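PDB 5X2D: tegumental protein 20.8 kDa, which probably binds calcium through EF-hands elsewhere in the full-length Clonorchis sinensis protein, the part here being its dynein light chain-like domain. Local coordinates for residues G32-E37 / Y84-L89; F49-K52 / C57-V60; G65-T70 / S78-L83. One frame throughout, in Å; residues are numbered along the deposited sequence.

Contact 1: G32-E37 / Y84-L89; sequences GAQTSE and YNRAYL
Ala33 O is gripped by two nitrogens of one arginine. Arg86 reaches it end-on, with NH1 to Ala33 O at 2.6 Å and NH2 to Ala33 O at 2.9 Å. Both donors lie in the carbonyl plane, and the oxygen lies close to the guanidinium plane. Because one acceptor is shared by two N-H groups, neither bond is straight; the NH1 bond has an N-H...O angle of 144°. As modelled, Gln34 NE2 also gives a weak bond to Ala33 O, at 3.2 Å, but the orientation of this amide is doubtful. The Gln34 chain is bent at chi2 (-55°), which folds the amide back beside the oxygen of Ala33. The amide and guanidinium planes stand 52° apart. On the strand side Tyr88 OH takes weak bonds from Arg86 NE and NH2, the latter at 3.4 Å between Arg86 NH2 and Tyr88 OH. The guanidinium is thus held at its edge by the loop carbonyl, with weaker support from Tyr88 OH. The side chain of Arg86 also packs on Leu39 of helix 36-54. The contact ties the loop joining helices 16-29 and 36-54 to the residue just before strand 87-92, at the end of the turn from strand 78-83, within the two-helix, antiparallel-sheet fold of a dynein light chain-like domain.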
loop_
_atom_site.group_PDB
_atom_site.type_symbol
_atom_site.label_atom_id
_atom_site.label_comp_id
_atom_site.label_asym_id
_atom_site.label_seq_id
_atom_site.Cartn_x
_atom_site.Cartn_y
_atom_site.Cartn_z
ATOM N N GLY A 32 -13.067 14.639 -7.281
ATOM C CA GLY A 32 -14.239 15.125 -6.583
ATOM C C GLY A 32 -14.267 14.727 -5.122
ATOM O O GLY A 32 -14.796 15.457 -4.282
ATOM N N ALA A 33 -13.677 13.581 -4.804
ATOM C CA ALA A 33 -13.833 13.024 -3.464
ATOM C C ALA A 33 -12.734 13.434 -2.459
ATOM O O ALA A 33 -11.548 13.148 -2.685
ATOM C CB ALA A 33 -13.924 11.506 -3.553
ATOM N N GLN A 34 -13.157 14.086 -1.350
ATOM C CA GLN A 34 -12.267 14.578 -0.253
ATOM C C GLN A 34 -12.506 13.929 1.104
ATOM O O GLN A 34 -11.550 13.718 1.849
ATOM C CB GLN A 34 -12.298 16.090 0.046
ATOM C CG GLN A 34 -11.765 17.156 -0.895
ATOM C CD GLN A 34 -10.317 16.942 -1.292
ATOM O OE1 GLN A 34 -9.559 17.872 -1.551
ATOM N NE2 GLN A 34 -10.040 15.718 -1.646
ATOM N N THR A 35 -13.765 13.775 1.497
ATOM C CA THR A 35 -14.088 13.015 2.707
ATOM C C THR A 35 -13.706 11.512 2.635
ATOM O O THR A 35 -13.498 10.928 1.549
ATOM C CB THR A 35 -15.590 13.121 3.029
ATOM O OG1 THR A 35 -16.059 14.445 2.714
ATOM C CG2 THR A 35 -15.851 12.827 4.510
ATOM N N SER A 36 -13.604 10.892 3.806
ATOM C CA SER A 36 -13.331 9.469 3.888
ATOM C C SER A 36 -14.537 8.636 3.444
ATOM O O SER A 36 -14.373 7.534 2.942
ATOM C CB SER A 36 -12.899 9.096 5.309
ATOM O OG SER A 36 -11.661 9.722 5.635
ATOM N N GLU A 37 -15.737 9.185 3.564
ATOM C CA GLU A 37 -16.930 8.469 3.132
ATOM C C GLU A 37 -17.034 8.512 1.616
ATOM O O GLU A 37 -17.636 7.639 0.979
ATOM C CB GLU A 37 -18.169 9.152 3.725
ATOM C CG GLU A 37 -19.507 8.484 3.451
ATOM C CD GLU A 37 -20.640 9.056 4.302
ATOM O OE1 GLU A 37 -20.367 9.643 5.373
ATOM O OE2 GLU A 37 -21.808 8.966 3.860
ATOM N N TYR A 84 -3.201 14.757 -9.676
ATOM C CA TYR A 84 -3.365 15.953 -8.866
ATOM C C TYR A 84 -2.801 15.766 -7.450
ATOM O O TYR A 84 -3.467 16.077 -6.441
ATOM C CB TYR A 84 -4.841 16.338 -8.820
ATOM C CG TYR A 84 -5.467 16.599 -10.176
ATOM C CD1 TYR A 84 -4.760 17.238 -11.182
ATOM C CD2 TYR A 84 -6.766 16.182 -10.457
ATOM C CE1 TYR A 84 -5.335 17.480 -12.429
ATOM C CE2 TYR A 84 -7.346 16.413 -11.701
ATOM C CZ TYR A 84 -6.627 17.061 -12.678
ATOM O OH TYR A 84 -7.198 17.285 -13.910
ATOM N N ASN A 85 -1.574 15.253 -7.384
ATOM C CA ASN A 85 -0.894 14.972 -6.113
ATOM C C ASN A 85 -1.696 14.094 -5.134
ATOM O O ASN A 85 -1.685 14.323 -3.919
ATOM C CB ASN A 85 -0.501 16.284 -5.424
ATOM C CG ASN A 85 0.878 16.217 -4.784
ATOM O OD1 ASN A 85 1.638 15.277 -5.021
ATOM N ND2 ASN A 85 1.218 17.232 -3.994
ATOM N N ARG A 86 -2.391 13.096 -5.682
ATOM C CA ARG A 86 -2.973 12.014 -4.892
ATOM C C ARG A 86 -2.679 10.708 -5.615
ATOM O O ARG A 86 -3.093 10.526 -6.761
ATOM C CB ARG A 86 -4.474 12.213 -4.701
ATOM C CG ARG A 86 -4.930 11.946 -3.283
ATOM C CD ARG A 86 -6.261 12.620 -2.952
ATOM N NE ARG A 86 -7.364 12.167 -3.800
ATOM C CZ ARG A 86 -8.633 12.552 -3.646
ATOM N NH1 ARG A 86 -8.966 13.382 -2.664
ATOM N NH2 ARG A 86 -9.574 12.097 -4.467
ATOM N N ALA A 87 -1.945 9.810 -4.965
ATOM C CA ALA A 87 -1.493 8.584 -5.627
ATOM C C ALA A 87 -2.550 7.503 -5.611
ATOM O O ALA A 87 -3.298 7.358 -4.640
ATOM C CB ALA A 87 -0.211 8.059 -4.983
ATOM N N TYR A 88 -2.566 6.722 -6.688
ATOM C CA TYR A 88 -3.481 5.608 -6.845
ATOM C C TYR A 88 -2.698 4.337 -7.126
ATOM O O TYR A 88 -1.920 4.275 -8.080
ATOM C CB TYR A 88 -4.487 5.893 -7.969
ATOM C CG TYR A 88 -5.375 7.079 -7.666
ATOM C CD1 TYR A 88 -4.969 8.373 -7.970
ATOM C CD2 TYR A 88 -6.606 6.910 -7.027
ATOM C CE1 TYR A 88 -5.768 9.459 -7.677
ATOM C CE2 TYR A 88 -7.412 7.994 -6.727
ATOM C CZ TYR A 88 -6.988 9.268 -7.055
ATOM O OH TYR A 88 -7.781 10.361 -6.756
ATOM N N LEU A 89 -2.883 3.327 -6.289
ATOM C CA LEU A 89 -2.197 2.057 -6.483
ATOM C C LEU A 89 -3.189 0.954 -6.876
ATOM O O LEU A 89 -4.191 0.721 -6.175
ATOM C CB LEU A 89 -1.427 1.651 -5.214
ATOM C CG LEU A 89 -0.144 2.426 -4.906
ATOM C CD1 LEU A 89 -0.492 3.664 -4.140
ATOM C CD2 LEU A 89 0.880 1.603 -4.148
#

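Contact 2: F49-K52 / C57-V60; sequences FADK and CWQV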
loop_
_atom_site.group_PDB
_atom_site.type_symbol
_atom_site.label_atom_id
_atom_site.label_comp_id
_atom_site.label_asym_id
_atom_site.label_seq_id
_atom_site.Cartn_x
_atom_site.Cartn_y
_atom_site.Cartn_z
ATOM N N PHE A 49 -14.683 -1.327 -10.678
ATOM C CA PHE A 49 -14.450 -1.056 -12.098
ATOM C C PHE A 49 -13.463 -2.029 -12.718
ATOM O O PHE A 49 -13.699 -2.562 -13.801
ATOM C CB PHE A 49 -13.908 0.353 -12.324
ATOM C CG PHE A 49 -13.404 0.580 -13.728
ATOM C CD1 PHE A 49 -14.295 0.865 -14.760
ATOM C CD2 PHE A 49 -12.049 0.491 -14.024
ATOM C CE1 PHE A 49 -13.840 1.075 -16.062
ATOM C CE2 PHE A 49 -11.582 0.697 -15.329
ATOM C CZ PHE A 49 -12.480 0.987 -16.346
ATOM N N ALA A 50 -12.346 -2.232 -12.024
ATOM C CA ALA A 50 -11.258 -3.049 -12.540
ATOM C C ALA A 50 -11.708 -4.483 -12.664
ATOM O O ALA A 50 -11.497 -5.096 -13.713
ATOM C CB ALA A 50 -10.032 -2.959 -11.645
ATOM N N ASP A 51 -12.368 -4.998 -11.620
ATOM C CA ASP A 51 -12.801 -6.399 -11.611
ATOM C C ASP A 51 -13.727 -6.713 -12.783
ATOM O O ASP A 51 -13.655 -7.799 -13.359
ATOM C CB ASP A 51 -13.517 -6.776 -10.304
ATOM C CG ASP A 51 -12.689 -6.496 -9.057
ATOM O OD1 ASP A 51 -11.483 -6.179 -9.178
ATOM O OD2 ASP A 51 -13.258 -6.631 -7.944
ATOM N N LYS A 52 -14.576 -5.761 -13.156
ATOM C CA LYS A 52 -15.448 -5.975 -14.301
ATOM C C LYS A 52 -14.647 -5.894 -15.584
ATOM O O LYS A 52 -14.816 -6.724 -16.473
ATOM C CB LYS A 52 -16.613 -4.970 -14.327
ATOM C CG LYS A 52 -17.315 -4.882 -15.685
ATOM C CD LYS A 52 -18.505 -3.929 -15.667
ATOM C CE LYS A 52 -19.529 -4.304 -16.746
ATOM N NZ LYS A 52 -20.622 -5.218 -16.277
ATOM N N CYS A 57 -9.829 -10.325 -8.761
ATOM C CA CYS A 57 -10.022 -9.390 -7.648
ATOM C C CYS A 57 -8.872 -8.360 -7.617
ATOM O O CYS A 57 -7.707 -8.713 -7.739
ATOM C CB CYS A 57 -10.123 -10.138 -6.309
ATOM S SG CYS A 57 -11.014 -11.722 -6.402
ATOM N N TRP A 58 -9.219 -7.085 -7.481
ATOM C CA TRP A 58 -8.241 -6.006 -7.447
ATOM C C TRP A 58 -8.176 -5.290 -6.108
ATOM O O TRP A 58 -9.201 -5.109 -5.456
ATOM C CB TRP A 58 -8.578 -4.987 -8.518
ATOM C CG TRP A 58 -8.229 -5.414 -9.908
ATOM C CD1 TRP A 58 -8.904 -6.305 -10.695
ATOM C CD2 TRP A 58 -7.143 -4.923 -10.700
ATOM N NE1 TRP A 58 -8.295 -6.406 -11.922
ATOM C CE2 TRP A 58 -7.211 -5.567 -11.950
ATOM C CE3 TRP A 58 -6.116 -4.005 -10.469
ATOM C CZ2 TRP A 58 -6.298 -5.320 -12.964
ATOM C CZ3 TRP A 58 -5.212 -3.772 -11.472
ATOM C CH2 TRP A 58 -5.308 -4.421 -12.708
ATOM N N GLN A 59 -6.998 -4.816 -5.715
ATOM C CA GLN A 59 -6.925 -4.002 -4.513
ATOM C C GLN A 59 -6.470 -2.606 -4.886
ATOM O O GLN A 59 -5.399 -2.427 -5.476
ATOM C CB GLN A 59 -6.000 -4.606 -3.459
ATOM C CG GLN A 59 -6.364 -4.068 -2.083
ATOM C CD GLN A 59 -5.728 -4.813 -0.941
ATOM O OE1 GLN A 59 -4.605 -5.314 -1.061
ATOM N NE2 GLN A 59 -6.449 -4.900 0.186
ATOM N N VAL A 60 -7.304 -1.620 -4.554
ATOM C CA VAL A 60 -7.051 -0.232 -4.929
ATOM C C VAL A 60 -6.726 0.567 -3.676
ATOM O O VAL A 60 -7.521 0.631 -2.730
ATOM C CB VAL A 60 -8.262 0.407 -5.645
ATOM C CG1 VAL A 60 -7.985 1.865 -5.956
ATOM C CG2 VAL A 60 -8.578 -0.331 -6.915
#
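Trp58 CG lies beside its own backbone N, with chi1 -76°, and Asp51 CG is placed the same way on the helix. These torsions turn the indole under Ala50 and swing the carboxylate toward the strand backbone. The methyl of Ala50 sits over the five-membered ring, off-centre for the indole as a whole. Its CB is 3.5 Å from the centroid of that ring of Trp58, only 10° off the ring normal, which makes a CH-pi contact. Asp51 comes in at the ring edge instead. Its OD1 accepts a weak hydrogen bond from Trp58 N, at 3.0 Å between Trp58 N and Asp51 OD1, and the N-H...O angle of 123° is well short of straight. The same oxygen lies near Trp58 CD1. The indole nitrogen is engaged elsewhere: Trp58 NE1 bonds to Gly55 O in the connection that follows the helix. That bond helps to fix the ring's rotation. The contact closes the short turn between the last part of helix 36-54 and the start of strand 58-63, with Trp58 also packed on Phe90 and Gln92 of the neighbouring strand 87-92, while the other edge of strand 58-63 meets the second subunit around its Thr70.

Contact 3: G65-T70 / S78-L83; sequences GSYWIT and SFQFEL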
loop_
_atom_site.group_PDB
_atom_site.type_symbol
_atom_site.label_atom_id
_atom_site.label_comp_id
_atom_site.label_asym_id
_atom_site.label_seq_id
_atom_site.Cartn_x
_atom_site.Cartn_y
_atom_site.Cartn_z
ATOM N N GLY A 65 -0.202 11.899 0.334
ATOM C CA GLY A 65 1.080 11.819 1.004
ATOM C C GLY A 65 2.189 11.168 0.190
ATOM O O GLY A 65 2.090 10.992 -1.023
ATOM N N SER A 66 3.236 10.759 0.896
ATOM C CA SER A 66 4.454 10.228 0.302
ATOM C C SER A 66 4.712 8.821 0.848
ATOM O O SER A 66 4.370 8.547 1.986
ATOM C CB SER A 66 5.622 11.164 0.604
ATOM O OG SER A 66 6.863 10.505 0.475
ATOM N N TYR A 67 5.279 7.915 0.050
ATOM C CA TYR A 67 5.431 6.534 0.523
ATOM C C TYR A 67 6.663 5.785 0.025
ATOM O O TYR A 67 7.361 6.239 -0.888
ATOM C CB TYR A 67 4.171 5.731 0.200
ATOM C CG TYR A 67 3.886 5.457 -1.255
ATOM C CD1 TYR A 67 4.501 4.396 -1.917
ATOM C CD2 TYR A 67 2.930 6.188 -1.942
ATOM C CE1 TYR A 67 4.212 4.119 -3.224
ATOM C CE2 TYR A 67 2.637 5.922 -3.260
ATOM C CZ TYR A 67 3.280 4.879 -3.891
ATOM O OH TYR A 67 3.012 4.588 -5.207
ATOM N N TRP A 68 6.978 4.699 0.733
ATOM C CA TRP A 68 8.116 3.832 0.420
ATOM C C TRP A 68 7.827 2.323 0.501
ATOM O O TRP A 68 7.578 1.810 1.589
ATOM C CB TRP A 68 9.279 4.166 1.365
ATOM C CG TRP A 68 9.881 5.530 1.140
ATOM C CD1 TRP A 68 10.982 5.806 0.417
ATOM C CD2 TRP A 68 9.404 6.780 1.656
ATOM N NE1 TRP A 68 11.232 7.158 0.427
ATOM C CE2 TRP A 68 10.284 7.779 1.178
ATOM C CE3 TRP A 68 8.335 7.163 2.475
ATOM C CZ2 TRP A 68 10.120 9.129 1.494
ATOM C CZ3 TRP A 68 8.167 8.517 2.782
ATOM C CH2 TRP A 68 9.061 9.479 2.294
ATOM N N ILE A 69 7.885 1.598 -0.617
ATOM C CA ILE A 69 7.703 0.136 -0.572
ATOM C C ILE A 69 8.988 -0.645 -0.819
ATOM O O ILE A 69 9.784 -0.270 -1.668
ATOM C CB ILE A 69 6.661 -0.370 -1.591
ATOM C CG1 ILE A 69 5.387 0.470 -1.543
ATOM C CG2 ILE A 69 6.283 -1.835 -1.297
ATOM C CD1 ILE A 69 4.176 -0.252 -2.168
ATOM N N THR A 70 9.170 -1.754 -0.102
ATOM C CA THR A 70 10.283 -2.652 -0.392
ATOM C C THR A 70 10.088 -3.189 -1.794
ATOM O O THR A 70 8.967 -3.223 -2.299
ATOM C CB THR A 70 10.365 -3.844 0.574
ATOM O OG1 THR A 70 9.205 -4.672 0.426
ATOM C CG2 THR A 70 10.480 -3.360 1.999
ATOM N N SER A 78 -0.069 -4.430 -12.052
ATOM C CA SER A 78 -0.038 -3.383 -11.078
ATOM C C SER A 78 0.272 -2.067 -11.754
ATOM O O SER A 78 1.164 -1.968 -12.607
ATOM C CB SER A 78 0.943 -3.709 -9.952
ATOM O OG SER A 78 2.267 -3.783 -10.389
ATOM N N PHE A 79 -0.482 -1.048 -11.370
ATOM C CA PHE A 79 -0.342 0.270 -11.956
ATOM C C PHE A 79 -0.270 1.274 -10.816
ATOM O O PHE A 79 -1.046 1.171 -9.864
ATOM C CB PHE A 79 -1.534 0.533 -12.876
ATOM C CG PHE A 79 -1.495 1.841 -13.594
ATOM C CD1 PHE A 79 -0.293 2.495 -13.830
ATOM C CD2 PHE A 79 -2.677 2.395 -14.083
ATOM C CE1 PHE A 79 -0.269 3.696 -14.531
ATOM C CE2 PHE A 79 -2.669 3.586 -14.780
ATOM C CZ PHE A 79 -1.456 4.240 -15.017
ATOM N N GLN A 80 0.666 2.217 -10.865
ATOM C CA GLN A 80 0.744 3.196 -9.780
ATOM C C GLN A 80 0.958 4.589 -10.344
ATOM O O GLN A 80 1.973 4.830 -10.962
ATOM C CB GLN A 80 1.867 2.837 -8.797
ATOM C CG GLN A 80 1.686 1.484 -8.111
ATOM C CD GLN A 80 2.715 1.221 -7.033
ATOM O OE1 GLN A 80 3.483 2.097 -6.670
ATOM N NE2 GLN A 80 2.781 -0.012 -6.568
ATOM N N PHE A 81 0.019 5.506 -10.120
ATOM C CA PHE A 81 0.096 6.832 -10.729
ATOM C C PHE A 81 -0.447 7.938 -9.837
ATOM O O PHE A 81 -1.379 7.714 -9.054
ATOM C CB PHE A 81 -0.671 6.850 -12.050
ATOM C CG PHE A 81 -2.156 6.699 -11.893
ATOM C CD1 PHE A 81 -2.743 5.429 -11.837
ATOM C CD2 PHE A 81 -2.977 7.816 -11.795
ATOM C CE1 PHE A 81 -4.121 5.285 -11.679
ATOM C CE2 PHE A 81 -4.364 7.677 -11.637
ATOM C CZ PHE A 81 -4.933 6.414 -11.582
ATOM N N GLU A 82 0.103 9.144 -10.012
ATOM C CA GLU A 82 -0.306 10.346 -9.265
ATOM C C GLU A 82 -1.227 11.195 -10.127
ATOM O O GLU A 82 -0.898 11.520 -11.260
ATOM C CB GLU A 82 0.899 11.201 -8.844
ATOM C CG GLU A 82 1.960 10.484 -8.024
ATOM C CD GLU A 82 3.124 11.393 -7.650
ATOM O OE1 GLU A 82 3.009 12.629 -7.831
ATOM O OE2 GLU A 82 4.160 10.866 -7.182
ATOM N N LEU A 83 -2.398 11.511 -9.604
ATOM C CA LEU A 83 -3.315 12.416 -10.282
ATOM C C LEU A 83 -3.676 13.560 -9.320
ATOM O O LEU A 83 -4.343 13.349 -8.281
ATOM C CB LEU A 83 -4.562 11.669 -10.759
ATOM C CG LEU A 83 -5.684 12.451 -11.442
ATOM C CD1 LEU A 83 -5.329 12.709 -12.893
ATOM C CD2 LEU A 83 -6.975 11.652 -11.345
#
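Tyr67 is the first residue from Gly65 onward to meet Gln80. With chi1 at 68° its CG is tucked over the backbone, flanked by N and C, and the ring points from strand 66-69 toward strand 78-83. The phenol then gives a hydrogen bond to the side-chain amide, at 2.9 Å between Tyr67 OH and Gln80 OE1. The hydroxyl sits above the amide plane, 44° out of it, so the bond does not follow a lone pair. Gln80 is extended beyond CG and carries its oxygen to the edge of the phenol ring. The two backbones are well separated here, 11.8 Å between Tyr67 CA and Gln80 CA, and only side chains bridge them. Strand 66-69 is not part of this chain's own four-stranded sheet. In the dimer it pairs antiparallel with a strand of the second subunit and extends that sheet, a strand exchange like that of dynein light chains. Tyr67 also packs on Leu89 and Ile10 of its own chain and on Val63 of the second subunit. Farther along, Ile69 turns its side chain toward strand 78-83 but stays at the margin, and packs on Gln59 of the second subunit.

Overall arrangement
Contact 1 is largely buried, contact 2 partly so, and contact 3 lies at the surface. Contacts 1 and 2 both involve helix 36-54, the first in the loop leading into it and the second near its end, about 17 Å apart between centres. They reach the neighbouring strands 87-92 and 58-63. Contact 3 is about 13 Å from contact 1 between centres and adjoins it through strands 78-83 and 87-92, with Leu89 packing on both Gln80 and Tyr67. Contacts 2 and 3 both meet the second subunit, strand 66-69 being paired into its sheet. The chemistry changes with place: a charged side chain on a loop carbonyl in contact 1, a methyl on an indole in contact 2, a neutral phenol-amide pair in contact 3.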